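Local coordinates for protein catalase (Exiguobacterium oxidotolerans, PDB 2J2M) that breaks down hydrogen peroxide to water and oxygen at a haem iron, as expected of a catalase, at residues A[212-216]-A[281-285]; A[443-448]-A[474-478]. All blocks are in the same frame, centred on the assembly; numbering follows the deposited sequence.

Contact 1 of 2, residues A[212-216]-A[281-285]; sequences YIKLR and TKDWF
W284, K214 and R216 carry most of this buried contact. Residues 212-216 are part of the strand 210-219; residues 281-285 belong to the irregular loop joining strands 257-265 and 292-302. The closest CA pair is K214 and W284, 8.1 Å apart. Y212, K214 and R216 alternate on the strand face turned to the loop, and I213 points away. W284 (chi1 m) lays its indole against this face: K214 NZ stands over the five-membered ring, 4.1 Å from its centroid and 17° off the normal, a cation-pi contact, while W284 CH2 reaches Y212 CB at 4.1 Å. K214 NZ also bonds V198 O and donates to a water at 3.0 Å, which in turn donates to D283 OD1 at 2.9 Å. R216 extends its guanidinium edge-on to the loop. NH1 and NH2 of R216 each lie 3.3 Å from D283 OD1 in a salt bridge, and R216 NH1 makes a weak hydrogen bond to W284 O at 3.2 Å. Q263 of the adjacent strand binds both R216 NH1 and W284 O. Together these bonds fasten an interstrand loop to one face of the antiparallel beta-barrel characteristic of haem catalases.

Contact 2 of 2, residues A[443-448]-A[474-478]; sequences LVNDLQ and LSEAL
Two helices meet near their C-terminal ends: residues 443-447 close to the end of helix 433-447, and residues 474-477 close to the end of helix 468-477. Both segments have helical phi/psi values and run in the same general direction, with V444 and L474 the closest CA pair at 6.8 Å. Within the first segment, L447 N bonds L443 O at 2.7 Å and Q448 N bonds V444 O at 2.8 Å; no hydrogen bond crosses the interface, so the fit rests on apolar shape. V444 (chi1 t) is the central bump, set in a shallow hollow formed by L474, A477 and L478. Its CG2 lies 3.8 Å from L474 CD2 and 3.7 Å from A477 CB, and V444 CG1 is 4.0 Å from L478 CD1. L474 answers from the other helix in an m,t rotamer: its CD2 enters the notch between L443 and V444, 3.8 Å from L443 CB, and touches L447 CD1 more loosely at 4.4 Å. One turn on, L478 fills the next notch, with CD2 at 4.0 Å from L447 CB and CD1 at 4.1 Å from Q448 CG. A477 and Q448 form the exposed margin. On the buried side, F463, A459 and I460 of helix 453-466 pack under the leucines, and W164 of helix 160-169 touches L443 and L447. Such interlocking of small and branched apolar side chains is typical of an all-helical bundle, here the C-terminal helical domain of a small-subunit haem catalase.

Along the chain both segments of contact 1 come before those of contact 2. Their centres lie 30 Å apart and their nearest atoms about 15 Å, without touching. Contact 1 belongs to the antiparallel sheet of the barrel, where the side chain of K214 is about 9 Å from a bound haem; contact 2 joins helices of the C-terminal region, farther from the chain centre. They share no strand or helix. Helix 422-430 bridges part of the gap, since its Q423 bonds the backbone of D283, while helix 160-169 borders contact 2. The pair thus samples the barrel and the helical domain resting beside it.

Contact 1 of 2, residues A[212-216]-A[281-285]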
ATOM      1  N   TYR A 212     -24.131  28.520 -17.333  1.00 10.97           N
ATOM      2  CA  TYR A 212     -24.356  27.134 -16.896  1.00 11.01           C
ATOM      3  C   TYR A 212     -24.657  26.199 -18.061  1.00 10.68           C
ATOM      4  O   TYR A 212     -25.501  26.488 -18.912  1.00  9.55           O
ATOM      5  CB  TYR A 212     -25.519  27.036 -15.897  1.00 11.55           C
ATOM      6  CG  TYR A 212     -25.217  27.627 -14.536  1.00 12.29           C
ATOM      7  CD1 TYR A 212     -24.379  26.954 -13.631  1.00 10.84           C
ATOM      8  CD2 TYR A 212     -25.774  28.845 -14.152  1.00 10.78           C
ATOM      9  CE1 TYR A 212     -24.105  27.477 -12.384  1.00 11.70           C
ATOM     10  CE2 TYR A 212     -25.500  29.393 -12.899  1.00 13.45           C
ATOM     11  CZ  TYR A 212     -24.660  28.699 -12.021  1.00 13.67           C
ATOM     12  OH  TYR A 212     -24.389  29.225 -10.784  1.00 14.22           O
ATOM     13  N   ILE A 213     -23.990  25.048 -18.063  1.00 10.63           N
ATOM     14  CA  ILE A 213     -24.146  24.108 -19.169  1.00 10.58           C
ATOM     15  C   ILE A 213     -24.403  22.689 -18.664  1.00 10.49           C
ATOM     16  O   ILE A 213     -23.885  22.291 -17.617  1.00 10.25           O
ATOM     17  CB  ILE A 213     -22.914  24.128 -20.136  1.00 10.00           C
ATOM     18  CG1 ILE A 213     -21.702  23.458 -19.481  1.00  9.85           C
ATOM     19  CG2 ILE A 213     -22.570  25.560 -20.577  1.00  9.27           C
ATOM     20  CD1 ILE A 213     -21.511  22.026 -19.898  1.00  9.46           C
ATOM     21  N   LYS A 214     -25.220  21.960 -19.423  1.00 10.56           N
ATOM     22  CA  LYS A 214     -25.423  20.523 -19.262  1.00 10.40           C
ATOM     23  C   LYS A 214     -24.879  19.887 -20.561  1.00 10.58           C
ATOM     24  O   LYS A 214     -24.906  20.517 -21.651  1.00  9.52           O
ATOM     25  CB  LYS A 214     -26.920  20.231 -19.114  1.00 10.54           C
ATOM     26  CG  LYS A 214     -27.363  19.317 -17.961  1.00 11.12           C
ATOM     27  CD  LYS A 214     -27.267  20.023 -16.637  1.00 11.08           C
ATOM     28  CE  LYS A 214     -28.549  19.969 -15.824  1.00 12.35           C
ATOM     29  NZ  LYS A 214     -29.048  18.681 -15.258  1.00 15.35           N
ATOM     30  N   LEU A 215     -24.378  18.654 -20.437  1.00 10.28           N
ATOM     31  CA  LEU A 215     -23.792  17.941 -21.563  1.00 10.00           C
ATOM     32  C   LEU A 215     -24.588  16.696 -21.855  1.00 10.06           C
ATOM     33  O   LEU A 215     -25.062  16.037 -20.938  1.00 10.65           O
ATOM     34  CB  LEU A 215     -22.341  17.596 -21.276  1.00  9.55           C
ATOM     35  CG  LEU A 215     -21.176  18.369 -21.913  1.00 11.14           C
ATOM     36  CD1 LEU A 215     -21.545  19.535 -22.850  1.00  9.81           C
ATOM     37  CD2 LEU A 215     -20.145  18.797 -20.850  1.00 11.13           C
ATOM     38  N   ARG A 216     -24.669  16.356 -23.136  1.00  9.97           N
ATOM     39  CA  ARG A 216     -25.624  15.392 -23.656  1.00 10.27           C
ATOM     40  C   ARG A 216     -24.986  14.532 -24.768  1.00  9.73           C
ATOM     41  O   ARG A 216     -24.544  15.071 -25.786  1.00  9.82           O
ATOM     42  CB  ARG A 216     -26.821  16.177 -24.235  1.00 11.24           C
ATOM     43  CG  ARG A 216     -28.163  15.995 -23.522  1.00 11.36           C
ATOM     44  CD  ARG A 216     -28.342  16.696 -22.173  1.00  9.73           C
ATOM     45  NE  ARG A 216     -29.175  15.764 -21.431  1.00 13.60           N
ATOM     46  CZ  ARG A 216     -30.268  16.010 -20.723  1.00 11.37           C
ATOM     47  NH1 ARG A 216     -30.710  17.228 -20.482  1.00 12.55           N
ATOM     48  NH2 ARG A 216     -30.879  14.982 -20.182  1.00 11.77           N
ATOM     49  N   THR A 281     -31.029  16.087  -8.731  1.00  8.60           N
ATOM     50  CA  THR A 281     -32.255  15.286  -8.873  1.00  9.04           C
ATOM     51  C   THR A 281     -33.154  15.857  -9.956  1.00  9.48           C
ATOM     52  O   THR A 281     -34.252  15.317 -10.197  1.00 10.98           O
ATOM     53  CB  THR A 281     -33.067  15.183  -7.557  1.00  8.79           C
ATOM     54  OG1 THR A 281     -33.330  16.490  -7.055  1.00  9.00           O
ATOM     55  CG2 THR A 281     -32.316  14.378  -6.473  1.00  7.73           C
ATOM     56  N   LYS A 282     -32.683  16.918 -10.625  1.00  8.94           N
ATOM     57  CA  LYS A 282     -33.489  17.656 -11.620  1.00  8.94           C
ATOM     58  C   LYS A 282     -32.930  17.580 -13.037  1.00  8.56           C
ATOM     59  O   LYS A 282     -31.737  17.675 -13.236  1.00  8.04           O
ATOM     60  CB  LYS A 282     -33.656  19.134 -11.212  1.00  8.60           C
ATOM     61  CG  LYS A 282     -34.386  19.341  -9.869  1.00  9.04           C
ATOM     62  CD  LYS A 282     -35.808  18.739  -9.885  1.00  9.58           C
ATOM     63  CE  LYS A 282     -36.581  18.963  -8.582  1.00  9.76           C
ATOM     64  NZ  LYS A 282     -35.951  18.324  -7.376  1.00  9.59           N
ATOM     65  N   ASP A 283     -33.824  17.405 -14.004  1.00  8.83           N
ATOM     66  CA  ASP A 283     -33.486  17.381 -15.426  1.00  9.57           C
ATOM     67  C   ASP A 283     -33.802  18.731 -16.082  1.00 10.03           C
ATOM     68  O   ASP A 283     -34.571  19.539 -15.524  1.00  9.37           O
ATOM     69  CB  ASP A 283     -34.232  16.255 -16.147  1.00  9.23           C
ATOM     70  CG  ASP A 283     -33.633  15.926 -17.500  1.00 11.16           C
ATOM     71  OD1 ASP A 283     -32.626  16.562 -17.897  1.00 16.06           O
ATOM     72  OD2 ASP A 283     -34.147  15.017 -18.185  1.00 10.31           O
ATOM     73  N   TRP A 284     -33.157  18.977 -17.230  1.00 10.26           N
ATOM     74  CA  TRP A 284     -33.414  20.152 -18.060  1.00 10.89           C
ATOM     75  C   TRP A 284     -33.987  19.588 -19.308  1.00 11.71           C
ATOM     76  O   TRP A 284     -33.241  19.093 -20.163  1.00 12.44           O
ATOM     77  CB  TRP A 284     -32.143  20.895 -18.461  1.00 10.12           C
ATOM     78  CG  TRP A 284     -31.402  21.587 -17.393  1.00  8.83           C
ATOM     79  CD1 TRP A 284     -31.638  21.545 -16.044  1.00  9.31           C
ATOM     80  CD2 TRP A 284     -30.257  22.411 -17.578  1.00  8.89           C
ATOM     81  NE1 TRP A 284     -30.696  22.306 -15.374  1.00  8.19           N
ATOM     82  CE2 TRP A 284     -29.845  22.856 -16.295  1.00  8.65           C
ATOM     83  CE3 TRP A 284     -29.551  22.855 -18.708  1.00  8.80           C
ATOM     84  CZ2 TRP A 284     -28.742  23.692 -16.115  1.00  8.16           C
ATOM     85  CZ3 TRP A 284     -28.452  23.683 -18.525  1.00  8.51           C
ATOM     86  CH2 TRP A 284     -28.059  24.087 -17.238  1.00  8.98           C
ATOM     87  N   PHE A 285     -35.305  19.645 -19.408  1.00 12.38           N
ATOM     88  CA  PHE A 285     -36.007  19.066 -20.540  1.00 13.45           C
ATOM     89  C   PHE A 285     -35.583  19.771 -21.821  1.00 14.22           C
ATOM     90  O   PHE A 285     -35.393  20.983 -21.816  1.00 13.12           O
ATOM     91  CB  PHE A 285     -37.516  19.156 -20.325  1.00 12.83           C
ATOM     92  CG  PHE A 285     -38.008  18.401 -19.116  1.00 13.07           C
ATOM     93  CD1 PHE A 285     -38.803  19.030 -18.164  1.00 12.70           C
ATOM     94  CD2 PHE A 285     -37.699  17.047 -18.936  1.00 12.59           C
ATOM     95  CE1 PHE A 285     -39.309  18.316 -17.042  1.00 12.99           C
ATOM     96  CE2 PHE A 285     -38.176  16.343 -17.814  1.00 13.42           C
ATOM     97  CZ  PHE A 285     -38.987  16.983 -16.869  1.00 12.65           C
TER
HETATM   98  O   HOH W   1     -29.982  16.311 -16.813  1.00 14.71           O

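Contact 2 of 2, residues A[443-448]-A[474-478]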
ATOM      1  N   LEU A 443     -41.310  -1.623 -10.873  1.00 13.68           N
ATOM      2  CA  LEU A 443     -41.546  -1.150  -9.500  1.00 13.86           C
ATOM      3  C   LEU A 443     -42.269  -2.178  -8.637  1.00 13.83           C
ATOM      4  O   LEU A 443     -41.887  -2.433  -7.487  1.00 14.14           O
ATOM      5  CB  LEU A 443     -42.345   0.159  -9.483  1.00 13.23           C
ATOM      6  CG  LEU A 443     -41.575   1.429  -9.821  1.00 13.13           C
ATOM      7  CD1 LEU A 443     -42.555   2.602  -9.899  1.00 14.18           C
ATOM      8  CD2 LEU A 443     -40.479   1.686  -8.786  1.00 11.05           C
ATOM      9  N   VAL A 444     -43.316  -2.758  -9.197  1.00 13.47           N
ATOM     10  CA  VAL A 444     -44.076  -3.755  -8.476  1.00 14.01           C
ATOM     11  C   VAL A 444     -43.173  -4.952  -8.144  1.00 14.53           C
ATOM     12  O   VAL A 444     -43.015  -5.292  -6.962  1.00 14.77           O
ATOM     13  CB  VAL A 444     -45.419  -4.123  -9.226  1.00 14.13           C
ATOM     14  CG1 VAL A 444     -46.044  -5.359  -8.634  1.00 13.54           C
ATOM     15  CG2 VAL A 444     -46.396  -2.943  -9.149  1.00 11.99           C
ATOM     16  N   ASN A 445     -42.561  -5.551  -9.166  1.00 14.74           N
ATOM     17  CA  ASN A 445     -41.574  -6.628  -8.973  1.00 16.10           C
ATOM     18  C   ASN A 445     -40.509  -6.345  -7.918  1.00 15.80           C
ATOM     19  O   ASN A 445     -40.076  -7.256  -7.218  1.00 16.04           O
ATOM     20  CB  ASN A 445     -40.857  -6.969 -10.281  1.00 16.60           C
ATOM     21  CG  ASN A 445     -39.767  -8.016 -10.085  1.00 20.74           C
ATOM     22  OD1 ASN A 445     -38.562  -7.705 -10.115  1.00 23.60           O
ATOM     23  ND2 ASN A 445     -40.185  -9.272  -9.848  1.00 22.82           N
ATOM     24  N   ASP A 446     -40.076  -5.087  -7.834  1.00 15.63           N
ATOM     25  CA  ASP A 446     -39.074  -4.682  -6.863  1.00 15.17           C
ATOM     26  C   ASP A 446     -39.672  -4.458  -5.472  1.00 15.08           C
ATOM     27  O   ASP A 446     -39.071  -4.844  -4.443  1.00 14.76           O
ATOM     28  CB  ASP A 446     -38.356  -3.421  -7.339  1.00 15.27           C
ATOM     29  CG  ASP A 446     -36.856  -3.505  -7.139  1.00 15.59           C
ATOM     30  OD1 ASP A 446     -36.315  -2.834  -6.241  1.00 16.09           O
ATOM     31  OD2 ASP A 446     -36.219  -4.284  -7.861  1.00 16.02           O
ATOM     32  N   LEU A 447     -40.857  -3.840  -5.425  1.00 14.67           N
ATOM     33  CA  LEU A 447     -41.486  -3.571  -4.125  1.00 14.28           C
ATOM     34  C   LEU A 447     -42.068  -4.819  -3.475  1.00 14.18           C
ATOM     35  O   LEU A 447     -42.218  -4.863  -2.259  1.00 14.59           O
ATOM     36  CB  LEU A 447     -42.491  -2.413  -4.197  1.00 13.71           C
ATOM     37  CG  LEU A 447     -41.828  -1.048  -4.461  1.00 12.98           C
ATOM     38  CD1 LEU A 447     -42.787  -0.060  -5.176  1.00 11.27           C
ATOM     39  CD2 LEU A 447     -41.235  -0.450  -3.183  1.00  7.85           C
ATOM     40  N   GLN A 448     -42.362  -5.837  -4.280  1.00 14.82           N
ATOM     41  CA  GLN A 448     -42.808  -7.146  -3.765  1.00 16.00           C
ATOM     42  C   GLN A 448     -41.725  -7.809  -2.922  1.00 15.72           C
ATOM     43  O   GLN A 448     -42.027  -8.712  -2.134  1.00 16.19           O
ATOM     44  CB  GLN A 448     -43.229  -8.089  -4.902  1.00 15.29           C
ATOM     45  CG  GLN A 448     -44.710  -7.988  -5.257  1.00 17.75           C
ATOM     46  CD  GLN A 448     -45.067  -8.591  -6.616  1.00 18.99           C
ATOM     47  OE1 GLN A 448     -44.208  -9.147  -7.331  1.00 22.34           O
ATOM     48  NE2 GLN A 448     -46.345  -8.476  -6.987  1.00 20.55           N
ATOM     49  N   LEU A 474     -49.953   1.399  -8.339  1.00 17.95           N
ATOM     50  CA  LEU A 474     -49.028   0.726  -7.429  1.00 17.95           C
ATOM     51  C   LEU A 474     -49.761   0.197  -6.195  1.00 18.30           C
ATOM     52  O   LEU A 474     -49.511  -0.914  -5.750  1.00 17.91           O
ATOM     53  CB  LEU A 474     -47.894   1.675  -7.013  1.00 17.57           C
ATOM     54  CG  LEU A 474     -46.724   1.957  -7.970  1.00 17.66           C
ATOM     55  CD1 LEU A 474     -45.864   3.087  -7.414  1.00 16.93           C
ATOM     56  CD2 LEU A 474     -45.874   0.718  -8.188  1.00 14.92           C
ATOM     57  N   SER A 475     -50.657   1.018  -5.656  1.00 19.16           N
ATOM     58  CA  SER A 475     -51.507   0.670  -4.514  1.00 20.50           C
ATOM     59  C   SER A 475     -52.354  -0.578  -4.781  1.00 20.97           C
ATOM     60  O   SER A 475     -52.452  -1.453  -3.932  1.00 20.69           O
ATOM     61  CB  SER A 475     -52.424   1.853  -4.181  1.00 20.50           C
ATOM     62  OG  SER A 475     -53.397   1.486  -3.224  1.00 21.83           O
ATOM     63  N   GLU A 476     -52.957  -0.642  -5.967  1.00 22.05           N
ATOM     64  CA  GLU A 476     -53.793  -1.769  -6.361  1.00 23.35           C
ATOM     65  C   GLU A 476     -52.966  -3.028  -6.540  1.00 23.29           C
ATOM     66  O   GLU A 476     -53.311  -4.083  -5.998  1.00 23.26           O
ATOM     67  CB  GLU A 476     -54.581  -1.463  -7.644  1.00 23.93           C
ATOM     68  CG  GLU A 476     -55.818  -0.572  -7.433  1.00 28.12           C
ATOM     69  CD  GLU A 476     -56.987  -0.971  -8.348  1.00 32.96           C
ATOM     70  OE1 GLU A 476     -57.685  -0.066  -8.888  1.00 33.30           O
ATOM     71  OE2 GLU A 476     -57.203  -2.202  -8.518  1.00 35.38           O
ATOM     72  N   ALA A 477     -51.862  -2.907  -7.277  1.00 23.48           N
ATOM     73  CA  ALA A 477     -51.002  -4.047  -7.570  1.00 23.86           C
ATOM     74  C   ALA A 477     -50.314  -4.623  -6.326  1.00 24.41           C
ATOM     75  O   ALA A 477     -49.881  -5.761  -6.348  1.00 24.31           O
ATOM     76  CB  ALA A 477     -49.969  -3.688  -8.656  1.00 23.37           C
ATOM     77  N   LEU A 478     -50.267  -3.861  -5.235  1.00 25.65           N
ATOM     78  CA  LEU A 478     -49.392  -4.203  -4.097  1.00 26.81           C
ATOM     79  C   LEU A 478     -49.854  -5.009  -2.859  1.00 27.49           C
ATOM     80  O   LEU A 478     -48.994  -5.415  -2.103  1.00 28.74           O
ATOM     81  CB  LEU A 478     -48.484  -3.022  -3.700  1.00 26.49           C
ATOM     82  CG  LEU A 478     -46.960  -3.096  -3.978  1.00 26.47           C
ATOM     83  CD1 LEU A 478     -46.470  -4.298  -4.807  1.00 25.29           C
ATOM     84  CD2 LEU A 478     -46.430  -1.772  -4.552  1.00 25.26           C
TER